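Reducing-end xylose-releasing exo-oligoxylanase Rex8A (Paenibacillus barcinonensis, PDB 6SUD) hydrolyses linear and branched xylooligosaccharides from their reducing ends, releasing xylose, as an exo-oligoxylanase of glycoside hydrolase family 8. Local coordinates at residues A[109-114]-A[118-123]; A[133-138]-A[207-212]; A[265-270]-A[317-322]. The protein carries 1 engineered substitution. All coordinates share one frame; numbering follows the deposited sequence.

Contact 1: A[109-114]-A[118-123]; sequences YFAWHC and GTRLSP
Leu121 lies across the imidazole of His113 at roughly a right angle, its CB 3.5 Å from the ring centroid and over the face, a CH-pi contact. The opposite face of the same imidazole carries CZ2 of Trp112, so the ring is sandwiched between leucine and indole. With chi1 at 80°, CG of His113 sits between the backbone N and the carbonyl carbon, which places the ring between Leu121 and the indole of Trp112. Its ND1 is hydrogen-bonded to Asp66, which fixes the rotation of the ring.

The other van der Waals contacts involve both side chains and backbone. Ala111 CB rests 3.4 Å from Ser122 O, meets Arg120 CD at 3.7 Å and lies at the edge of the guanidinium. Cys114 CB approaches Thr119 O at 3.3 Å, and Leu121 CD1 reaches the carbonyl carbon of Cys114 at 3.5 Å.

Polar links are sparse. Leu121 N gives a weak hydrogen bond to His113 O (3.4 Å). A water 2.9 Å from Ser122 OG joins that hydroxyl to the indole edge, where its bond from Trp112 NE1 is weak. Trp112, held against Arg68 and Ala126, touches a bound xylose.

In the strand pairing, Cys114 and Arg120 form an antiparallel non-hydrogen-bonded pair, CA to CA 4.2 Å. The segments form a beta hairpin at the protein surface. Strand 67-68 pairs with 113-114 on the side away from 120-122, while Cys114 packs on Tyr94 and Met99 of helix 85-99.

Contact 2: A[133-138]-A[207-212]; sequences FAMALF and AQYANE
Phe138 of helix 127-144 packs against Tyr209, the last residue of helix 200-209, in a buried contact between one helix and the C-terminal end of another. The centre of the contact is CB of Tyr209, which stands over the middle of the Phe138 ring, 3.6 Å from its centroid and only 11° off the ring normal, a well-centred CH-pi contact. The phenylalanine thus presents a face to the root of the tyrosine side chain. The two rings themselves meet obliquely, their centroids 5.7 Å apart and their planes at 51°.

Phe138 also reaches the backbone at the helix end: CE1 lies 3.4 Å from Tyr209 O, and CZ is 4.0 Å from Ala210 N. That carbonyl oxygen accepts a hydrogen bond from NE of Arg158, in helix 153-170, so this polar atom is satisfied although the Phe138 ring lies close by. In Tyr209, CG stands anti to the carbonyl carbon (chi1 -53°), which carries the phenol back toward helix 127-144, where CD2 comes to 4.1 Å from Phe138 CB. The methyl CE of Met135, one helical turn before Phe138, completes the apolar patch by meeting the edge of the phenol at Tyr209 CD2, 4.4 Å away. On one face of that ring lies CB of Gln208, the preceding residue.

Met135 also packs on Phe202, Leu205 and Phe206, earlier in helix 200-209, and Phe138 on Phe206; Ala157 of helix 153-170 also touches Phe138. The contact is packing between helices of the (alpha/alpha)6 barrel, the fold of family 8 glycoside hydrolases, away from the xylose sites.

Contact 3: A[265-270]-A[317-322]; sequences DAYRVA and EPAAHP. Engineered in segment 317-322: Ala320 (natural residue Leu). With XYP (beta-D-xylopyranose), chain J; XYP (beta-D-xylopyranose), chain K.
Tyr267 points its phenol at segment 317-322, and its hydroxyl end lies against the methyl of Ala319, OH to CB 3.4 Å. Farther back along the ring, CE2 comes within 3.5 Å of His321 O, the carbonyl approaching obliquely. A water donates to Tyr267 OH at 2.8 Å and accepts from His321 N, bridging the two segments.

The imidazole of His321 reaches into the sugar pocket. CG is anti to the carbonyl carbon (chi1 -57°), which brings NE2 into a hydrogen bond of 2.6 Å with O1 of the chain J xylose, at the edge of the ring; either atom could be the donor. ND1 bonds to Asp362, fixing the ring. The engineered Ala320 has its CB over one imidazole face, toward the rim.

Asp265, the inferred proton acceptor, takes a hydrogen bond at OD1 from O2 of the chain K xylose (2.8 Å). Arg268, bent at chi3 (-72°), sends NE to a lone pair of Asp265 O in the carbonyl plane, NH2 to Asp265 OD2 in a salt bridge of 3.4 Å, and NH1 to the same sugar's O3. A leucine in its place would probably leave the Asp265 carboxylate without its cationic mate and O3 without that donor.

Segment 265-270 leads into helix 268-280 beside the xylose sites, while His321 stands at the N-cap position of helix 322-331; helix 359-373 adds Asp362 and Tyr361 around the histidine.

Overall arrangement
The three contacts follow one another along the chain, all within the glycosyl hydrolase family 8 range. Contact 1, the hairpin 113-114/120-122, leads almost directly into helix 127-144 of contact 2; their centres are 23 Å apart, yet Phe110 and Phe133 touch, with CG to CE2 at 3.5 Å. Contact 3 lies about 24 Å from contact 1 and 28 Å from contact 2, centre to centre, and on the other side of the chain's centre from contact 2. Contacts 1 and 3 do not touch, but both supply residues to the xylose sites: Trp112 from contact 1, and Asp265, Arg268 and His321 from contact 3. Contact 2 is helix packing away from them.

Contact 1: A[109-114]-A[118-123]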
loop_
_atom_site.group_PDB
_atom_site.type_symbol
_atom_site.label_atom_id
_atom_site.label_comp_id
_atom_site.label_asym_id
_atom_site.label_seq_id
_atom_site.Cartn_x
_atom_site.Cartn_y
_atom_site.Cartn_z
ATOM N N TYR A 109 -16.083 6.180 6.802
ATOM C CA TYR A 109 -15.049 6.343 5.741
ATOM C C TYR A 109 -14.273 7.646 5.972
ATOM O O TYR A 109 -14.691 8.502 6.786
ATOM C CB TYR A 109 -15.667 6.367 4.339
ATOM C CG TYR A 109 -16.354 5.112 3.856
ATOM C CD1 TYR A 109 -16.096 3.861 4.395
ATOM C CD2 TYR A 109 -17.223 5.179 2.781
ATOM C CE1 TYR A 109 -16.704 2.721 3.893
ATOM C CE2 TYR A 109 -17.847 4.055 2.273
ATOM C CZ TYR A 109 -17.577 2.817 2.824
ATOM O OH TYR A 109 -18.184 1.701 2.314
ATOM N N PHE A 110 -13.159 7.799 5.251
ATOM C CA PHE A 110 -12.255 8.979 5.310
ATOM C C PHE A 110 -12.336 9.722 3.980
ATOM O O PHE A 110 -12.311 9.060 2.930
ATOM C CB PHE A 110 -10.818 8.545 5.593
ATOM C CG PHE A 110 -10.672 7.794 6.891
ATOM C CD1 PHE A 110 -11.006 6.452 6.974
ATOM C CD2 PHE A 110 -10.254 8.451 8.038
ATOM C CE1 PHE A 110 -10.897 5.767 8.177
ATOM C CE2 PHE A 110 -10.136 7.768 9.237
ATOM C CZ PHE A 110 -10.454 6.425 9.300
ATOM N N ALA A 111 -12.502 11.037 4.035
ATOM C CA ALA A 111 -12.443 11.930 2.855
ATOM C C ALA A 111 -11.064 11.735 2.214
ATOM O O ALA A 111 -10.079 11.681 2.960
ATOM C CB ALA A 111 -12.685 13.359 3.283
ATOM N N TRP A 112 -10.994 11.494 0.909
ATOM C CA TRP A 112 -9.747 10.939 0.321
ATOM C C TRP A 112 -8.637 11.995 0.386
ATOM O O TRP A 112 -7.467 11.610 0.383
ATOM C CB TRP A 112 -9.947 10.391 -1.094
ATOM C CG TRP A 112 -10.067 11.389 -2.206
ATOM C CD1 TRP A 112 -11.216 11.952 -2.670
ATOM C CD2 TRP A 112 -9.015 11.876 -3.066
ATOM N NE1 TRP A 112 -10.957 12.768 -3.735
ATOM C CE2 TRP A 112 -9.613 12.748 -3.998
ATOM C CE3 TRP A 112 -7.631 11.685 -3.118
ATOM C CZ2 TRP A 112 -8.880 13.418 -4.978
ATOM C CZ3 TRP A 112 -6.905 12.344 -4.084
ATOM C CH2 TRP A 112 -7.528 13.184 -5.009
ATOM N N HIS A 113 -8.966 13.283 0.438
ATOM C CA HIS A 113 -7.910 14.320 0.531
ATOM C C HIS A 113 -8.445 15.575 1.211
ATOM O O HIS A 113 -9.652 15.820 1.166
ATOM C CB HIS A 113 -7.248 14.559 -0.839
ATOM C CG HIS A 113 -7.995 15.437 -1.786
ATOM N ND1 HIS A 113 -7.353 16.325 -2.632
ATOM C CD2 HIS A 113 -9.310 15.544 -2.066
ATOM C CE1 HIS A 113 -8.248 16.970 -3.354
ATOM N NE2 HIS A 113 -9.451 16.483 -3.051
ATOM N N CYS A 114 -7.542 16.330 1.822
ATOM C CA CYS A 114 -7.854 17.607 2.502
ATOM C C CYS A 114 -6.656 18.539 2.363
ATOM O O CYS A 114 -5.555 18.076 1.989
ATOM C CB CYS A 114 -8.227 17.388 3.966
ATOM S SG CYS A 114 -6.920 16.657 4.985
ATOM N N GLY A 118 -6.520 20.839 7.283
ATOM C CA GLY A 118 -7.598 19.895 7.640
ATOM C C GLY A 118 -8.917 20.184 6.943
ATOM O O GLY A 118 -9.852 19.384 7.131
ATOM N N THR A 119 -9.008 21.273 6.170
ATOM C CA THR A 119 -10.193 21.617 5.336
ATOM C C THR A 119 -10.411 20.515 4.295
ATOM O O THR A 119 -9.531 20.351 3.440
ATOM C CB THR A 119 -10.027 22.960 4.610
ATOM O OG1 THR A 119 -9.634 23.969 5.541
ATOM C CG2 THR A 119 -11.288 23.402 3.899
ATOM N N ARG A 120 -11.547 19.810 4.341
ATOM C CA ARG A 120 -11.842 18.716 3.382
ATOM C C ARG A 120 -12.024 19.338 1.990
ATOM O O ARG A 120 -12.638 20.419 1.901
ATOM C CB ARG A 120 -13.090 17.919 3.784
ATOM C CG ARG A 120 -12.917 16.982 4.971
ATOM C CD ARG A 120 -14.200 16.184 5.149
ATOM N NE ARG A 120 -14.222 15.281 6.291
ATOM C CZ ARG A 120 -14.862 15.507 7.436
ATOM N NH1 ARG A 120 -15.570 16.612 7.606
ATOM N NH2 ARG A 120 -14.817 14.616 8.412
ATOM N N LEU A 121 -11.497 18.670 0.960
ATOM C CA LEU A 121 -11.485 19.132 -0.457
ATOM C C LEU A 121 -12.543 18.381 -1.271
ATOM O O LEU A 121 -13.122 18.967 -2.204
ATOM C CB LEU A 121 -10.091 18.891 -1.038
ATOM C CG LEU A 121 -9.015 19.852 -0.549
ATOM C CD1 LEU A 121 -7.630 19.328 -0.887
ATOM C CD2 LEU A 121 -9.233 21.245 -1.128
ATOM N N SER A 122 -12.742 17.106 -0.961
ATOM C CA SER A 122 -13.806 16.247 -1.534
ATOM C C SER A 122 -14.236 15.267 -0.452
ATOM O O SER A 122 -13.400 14.840 0.331
ATOM C CB SER A 122 -13.278 15.555 -2.768
ATOM O OG SER A 122 -14.112 14.488 -3.161
ATOM N N PRO A 123 -15.537 14.940 -0.309
ATOM C CA PRO A 123 -15.962 13.993 0.724
ATOM C C PRO A 123 -15.750 12.512 0.371
ATOM O O PRO A 123 -15.694 11.705 1.287
ATOM C CB PRO A 123 -17.456 14.306 0.868
ATOM C CG PRO A 123 -17.866 14.769 -0.513
ATOM C CD PRO A 123 -16.660 15.514 -1.057
HETATM O O HOH W 1 -12.900 14.809 -5.806
#

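Contact 2: A[133-138]-A[207-212]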
loop_
_atom_site.group_PDB
_atom_site.type_symbol
_atom_site.label_atom_id
_atom_site.label_comp_id
_atom_site.label_asym_id
_atom_site.label_seq_id
_atom_site.Cartn_x
_atom_site.Cartn_y
_atom_site.Cartn_z
ATOM N N PHE A 133 -5.483 1.831 6.832
ATOM C CA PHE A 133 -5.813 2.368 8.175
ATOM C C PHE A 133 -6.132 1.174 9.075
ATOM O O PHE A 133 -5.539 1.020 10.153
ATOM C CB PHE A 133 -6.999 3.333 8.141
ATOM C CG PHE A 133 -6.736 4.765 7.739
ATOM C CD1 PHE A 133 -5.733 5.516 8.329
ATOM C CD2 PHE A 133 -7.578 5.402 6.841
ATOM C CE1 PHE A 133 -5.559 6.846 7.986
ATOM C CE2 PHE A 133 -7.395 6.740 6.491
ATOM C CZ PHE A 133 -6.387 7.459 7.082
ATOM N N ALA A 134 -7.043 0.312 8.608
ATOM C CA ALA A 134 -7.544 -0.840 9.375
ATOM C C ALA A 134 -6.368 -1.760 9.733
ATOM O O ALA A 134 -6.238 -2.134 10.911
ATOM C CB ALA A 134 -8.599 -1.558 8.577
ATOM N N MET A 135 -5.524 -2.105 8.764
ATOM C CA MET A 135 -4.385 -3.022 9.015
ATOM C C MET A 135 -3.404 -2.373 9.997
ATOM O O MET A 135 -2.955 -3.053 10.930
ATOM C CB MET A 135 -3.659 -3.396 7.723
ATOM C CG MET A 135 -2.640 -4.513 7.901
ATOM S SD MET A 135 -3.427 -6.140 8.078
ATOM C CE MET A 135 -3.527 -6.344 9.853
ATOM N N ALA A 136 -3.075 -1.102 9.808
ATOM C CA ALA A 136 -2.125 -0.397 10.702
ATOM C C ALA A 136 -2.691 -0.339 12.131
ATOM O O ALA A 136 -1.913 -0.556 13.099
ATOM C CB ALA A 136 -1.808 0.963 10.153
ATOM N N LEU A 137 -3.989 -0.071 12.278
ATOM C CA LEU A 137 -4.650 0.028 13.611
ATOM C C LEU A 137 -4.673 -1.352 14.284
ATOM O O LEU A 137 -4.405 -1.439 15.507
ATOM C CB LEU A 137 -6.062 0.573 13.439
ATOM C CG LEU A 137 -6.163 2.085 13.283
ATOM C CD1 LEU A 137 -7.496 2.459 12.667
ATOM C CD2 LEU A 137 -5.958 2.774 14.620
ATOM N N PHE A 138 -4.924 -2.412 13.526
ATOM C CA PHE A 138 -4.849 -3.793 14.071
ATOM C C PHE A 138 -3.434 -4.062 14.590
ATOM O O PHE A 138 -3.287 -4.608 15.688
ATOM C CB PHE A 138 -5.267 -4.854 13.054
ATOM C CG PHE A 138 -6.756 -4.995 12.888
ATOM C CD1 PHE A 138 -7.584 -5.095 14.000
ATOM C CD2 PHE A 138 -7.320 -5.076 11.624
ATOM C CE1 PHE A 138 -8.958 -5.210 13.853
ATOM C CE2 PHE A 138 -8.696 -5.207 11.482
ATOM C CZ PHE A 138 -9.508 -5.268 12.595
ATOM N N ALA A 207 -9.535 -11.573 8.456
ATOM C CA ALA A 207 -10.303 -12.808 8.746
ATOM C C ALA A 207 -10.005 -13.280 10.174
ATOM O O ALA A 207 -10.796 -14.082 10.687
ATOM C CB ALA A 207 -10.034 -13.892 7.731
ATOM N N GLN A 208 -8.900 -12.826 10.775
ATOM C CA GLN A 208 -8.531 -13.126 12.184
ATOM C C GLN A 208 -9.053 -12.036 13.121
ATOM O O GLN A 208 -9.413 -12.381 14.267
ATOM C CB GLN A 208 -7.014 -13.206 12.354
ATOM C CG GLN A 208 -6.335 -14.202 11.437
ATOM C CD GLN A 208 -6.393 -15.596 11.999
ATOM O OE1 GLN A 208 -5.435 -16.065 12.608
ATOM N NE2 GLN A 208 -7.523 -16.259 11.815
ATOM N N TYR A 209 -9.001 -10.765 12.703
ATOM C CA TYR A 209 -9.081 -9.609 13.639
ATOM C C TYR A 209 -10.376 -8.801 13.504
ATOM O O TYR A 209 -10.693 -8.071 14.463
ATOM C CB TYR A 209 -7.884 -8.672 13.464
ATOM C CG TYR A 209 -6.540 -9.351 13.560
ATOM C CD1 TYR A 209 -6.313 -10.381 14.460
ATOM C CD2 TYR A 209 -5.484 -8.950 12.758
ATOM C CE1 TYR A 209 -5.083 -11.014 14.544
ATOM C CE2 TYR A 209 -4.247 -9.564 12.837
ATOM C CZ TYR A 209 -4.046 -10.599 13.731
ATOM O OH TYR A 209 -2.821 -11.198 13.799
ATOM N N ALA A 210 -11.118 -8.922 12.406
ATOM C CA ALA A 210 -12.321 -8.091 12.158
ATOM C C ALA A 210 -13.475 -8.598 13.026
ATOM O O ALA A 210 -13.301 -9.620 13.708
ATOM C CB ALA A 210 -12.690 -8.097 10.695
ATOM N N ASN A 211 -14.603 -7.902 12.988
ATOM C CA ASN A 211 -15.867 -8.364 13.617
ATOM C C ASN A 211 -16.132 -9.819 13.204
ATOM O O ASN A 211 -15.985 -10.145 12.011
ATOM C CB ASN A 211 -17.039 -7.456 13.258
ATOM C CG ASN A 211 -17.020 -6.141 14.007
ATOM O OD1 ASN A 211 -16.366 -6.004 15.041
ATOM N ND2 ASN A 211 -17.707 -5.151 13.469
ATOM N N GLU A 212 -16.546 -10.653 14.160
ATOM C CA GLU A 212 -16.711 -12.121 13.966
ATOM C C GLU A 212 -17.603 -12.406 12.749
ATOM O O GLU A 212 -17.242 -13.292 11.959
ATOM C CB GLU A 212 -17.285 -12.766 15.228
ATOM C CG GLU A 212 -16.289 -12.810 16.371
ATOM C CD GLU A 212 -16.749 -13.602 17.581
ATOM O OE1 GLU A 212 -17.832 -13.275 18.116
ATOM O OE2 GLU A 212 -16.028 -14.552 17.980
#

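Contact 3: A[265-270]-A[317-322]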
loop_
_atom_site.group_PDB
_atom_site.type_symbol
_atom_site.label_atom_id
_atom_site.label_comp_id
_atom_site.label_asym_id
_atom_site.label_seq_id
_atom_site.Cartn_x
_atom_site.Cartn_y
_atom_site.Cartn_z
ATOM N N ASP A 265 -0.206 4.007 -10.059
ATOM C CA ASP A 265 -0.990 3.101 -9.169
ATOM C C ASP A 265 -0.456 1.666 -9.292
ATOM O O ASP A 265 -0.176 1.011 -8.240
ATOM C CB ASP A 265 -2.487 3.114 -9.496
ATOM C CG ASP A 265 -3.287 4.202 -8.806
ATOM O OD1 ASP A 265 -2.743 5.305 -8.598
ATOM O OD2 ASP A 265 -4.464 3.937 -8.504
ATOM N N ALA A 266 -0.298 1.196 -10.536
ATOM C CA ALA A 266 -0.042 -0.227 -10.862
ATOM C C ALA A 266 1.332 -0.677 -10.356
ATOM O O ALA A 266 1.548 -1.901 -10.271
ATOM C CB ALA A 266 -0.196 -0.477 -12.341
ATOM N N TYR A 267 2.243 0.241 -10.026
ATOM C CA TYR A 267 3.584 -0.137 -9.510
ATOM C C TYR A 267 3.447 -1.008 -8.264
ATOM O O TYR A 267 4.256 -1.949 -8.086
ATOM C CB TYR A 267 4.414 1.096 -9.151
ATOM C CG TYR A 267 4.656 2.041 -10.290
ATOM C CD1 TYR A 267 4.365 1.686 -11.598
ATOM C CD2 TYR A 267 5.249 3.271 -10.062
ATOM C CE1 TYR A 267 4.606 2.547 -12.651
ATOM C CE2 TYR A 267 5.492 4.147 -11.104
ATOM C CZ TYR A 267 5.161 3.789 -12.396
ATOM O OH TYR A 267 5.422 4.653 -13.421
ATOM N N ARG A 268 2.421 -0.742 -7.450
ATOM C CA ARG A 268 2.264 -1.377 -6.115
ATOM C C ARG A 268 1.861 -2.845 -6.277
ATOM O O ARG A 268 2.113 -3.602 -5.344
ATOM C CB ARG A 268 1.270 -0.590 -5.262
ATOM C CG ARG A 268 1.706 0.854 -5.041
ATOM C CD ARG A 268 0.577 1.626 -4.396
ATOM N NE ARG A 268 -0.538 1.897 -5.312
ATOM C CZ ARG A 268 -1.517 2.770 -5.057
ATOM N NH1 ARG A 268 -1.555 3.395 -3.897
ATOM N NH2 ARG A 268 -2.470 3.002 -5.941
ATOM N N VAL A 269 1.318 -3.262 -7.428
ATOM C CA VAL A 269 0.916 -4.678 -7.603
ATOM C C VAL A 269 2.106 -5.604 -7.332
ATOM O O VAL A 269 1.895 -6.614 -6.633
ATOM C CB VAL A 269 0.348 -4.994 -8.993
ATOM C CG1 VAL A 269 0.139 -6.489 -9.104
ATOM C CG2 VAL A 269 -0.914 -4.195 -9.269
ATOM N N ALA A 270 3.279 -5.313 -7.900
ATOM C CA ALA A 270 4.466 -6.196 -7.796
ATOM C C ALA A 270 4.865 -6.296 -6.329
ATOM O O ALA A 270 5.292 -7.384 -5.914
ATOM C CB ALA A 270 5.633 -5.680 -8.599
ATOM N N GLU A 317 6.264 9.490 -23.059
ATOM C CA GLU A 317 6.096 10.085 -21.708
ATOM C C GLU A 317 6.908 9.304 -20.676
ATOM O O GLU A 317 6.842 8.076 -20.631
ATOM C CB GLU A 317 4.602 10.074 -21.397
ATOM C CG GLU A 317 4.242 10.610 -20.032
ATOM C CD GLU A 317 2.769 10.441 -19.710
ATOM O OE1 GLU A 317 2.062 9.793 -20.504
ATOM O OE2 GLU A 317 2.339 10.940 -18.670
ATOM N N PRO A 318 7.669 9.990 -19.791
ATOM C CA PRO A 318 8.415 9.327 -18.722
ATOM C C PRO A 318 7.496 8.906 -17.570
ATOM O O PRO A 318 6.444 9.482 -17.431
ATOM C CB PRO A 318 9.355 10.432 -18.228
ATOM C CG PRO A 318 8.517 11.677 -18.401
ATOM C CD PRO A 318 7.804 11.456 -19.722
ATOM N N ALA A 319 7.922 7.940 -16.759
ATOM C CA ALA A 319 7.284 7.671 -15.451
ATOM C C ALA A 319 7.374 8.956 -14.624
ATOM O O ALA A 319 8.456 9.570 -14.601
ATOM C CB ALA A 319 7.955 6.515 -14.759
ATOM N N ALA A 320 6.288 9.352 -13.965
ATOM C CA ALA A 320 6.293 10.481 -13.008
ATOM C C ALA A 320 7.072 10.065 -11.760
ATOM O O ALA A 320 7.731 10.925 -11.183
ATOM C CB ALA A 320 4.892 10.927 -12.662
ATOM N N HIS A 321 7.009 8.790 -11.364
ATOM C CA HIS A 321 7.621 8.295 -10.104
ATOM C C HIS A 321 8.545 7.120 -10.399
ATOM O O HIS A 321 8.243 5.999 -10.013
ATOM C CB HIS A 321 6.531 7.943 -9.075
ATOM C CG HIS A 321 5.630 9.095 -8.788
ATOM N ND1 HIS A 321 6.092 10.261 -8.185
ATOM C CD2 HIS A 321 4.324 9.293 -9.070
ATOM C CE1 HIS A 321 5.095 11.123 -8.110
ATOM N NE2 HIS A 321 3.995 10.539 -8.632
ATOM N N PRO A 322 9.718 7.335 -11.040
ATOM C CA PRO A 322 10.582 6.214 -11.426
ATOM C C PRO A 322 11.310 5.524 -10.262
ATOM O O PRO A 322 11.623 4.340 -10.378
ATOM C CB PRO A 322 11.576 6.882 -12.389
ATOM C CG PRO A 322 11.687 8.285 -11.852
ATOM C CD PRO A 322 10.264 8.637 -11.460
HETATM O O1 XYP J . 1.547 11.330 -8.153
HETATM C C1 XYP J . 0.959 10.191 -7.512
HETATM C C2 XYP J . 0.070 10.700 -6.380
HETATM C C3 XYP J . -0.508 9.505 -5.671
HETATM C C4 XYP J . -1.334 8.688 -6.639
HETATM C C5 XYP J . -0.510 8.306 -7.860
HETATM O O2 XYP J . 0.766 11.505 -5.408
HETATM O O3 XYP J . -1.320 9.949 -4.584
HETATM O O4 XYP J . -1.786 7.536 -5.918
HETATM O O5 XYP J . 0.129 9.458 -8.440
HETATM O O1 XYP K . -4.316 9.845 -6.379
HETATM C C1 XYP K . -4.939 8.857 -5.526
HETATM C C2 XYP K . -4.280 7.477 -5.598
HETATM C C3 XYP K . -5.042 6.441 -4.781
HETATM C C4 XYP K . -5.725 7.127 -3.603
HETATM C C5 XYP K . -4.893 8.332 -3.177
HETATM O O2 XYP K . -4.128 7.036 -6.953
HETATM O O3 XYP K . -4.105 5.428 -4.380
HETATM O O4 XYP K . -7.028 7.560 -4.004
HETATM O O5 XYP K . -4.846 9.340 -4.186
HETATM O O HOH W 2 4.900 7.217 -12.550
#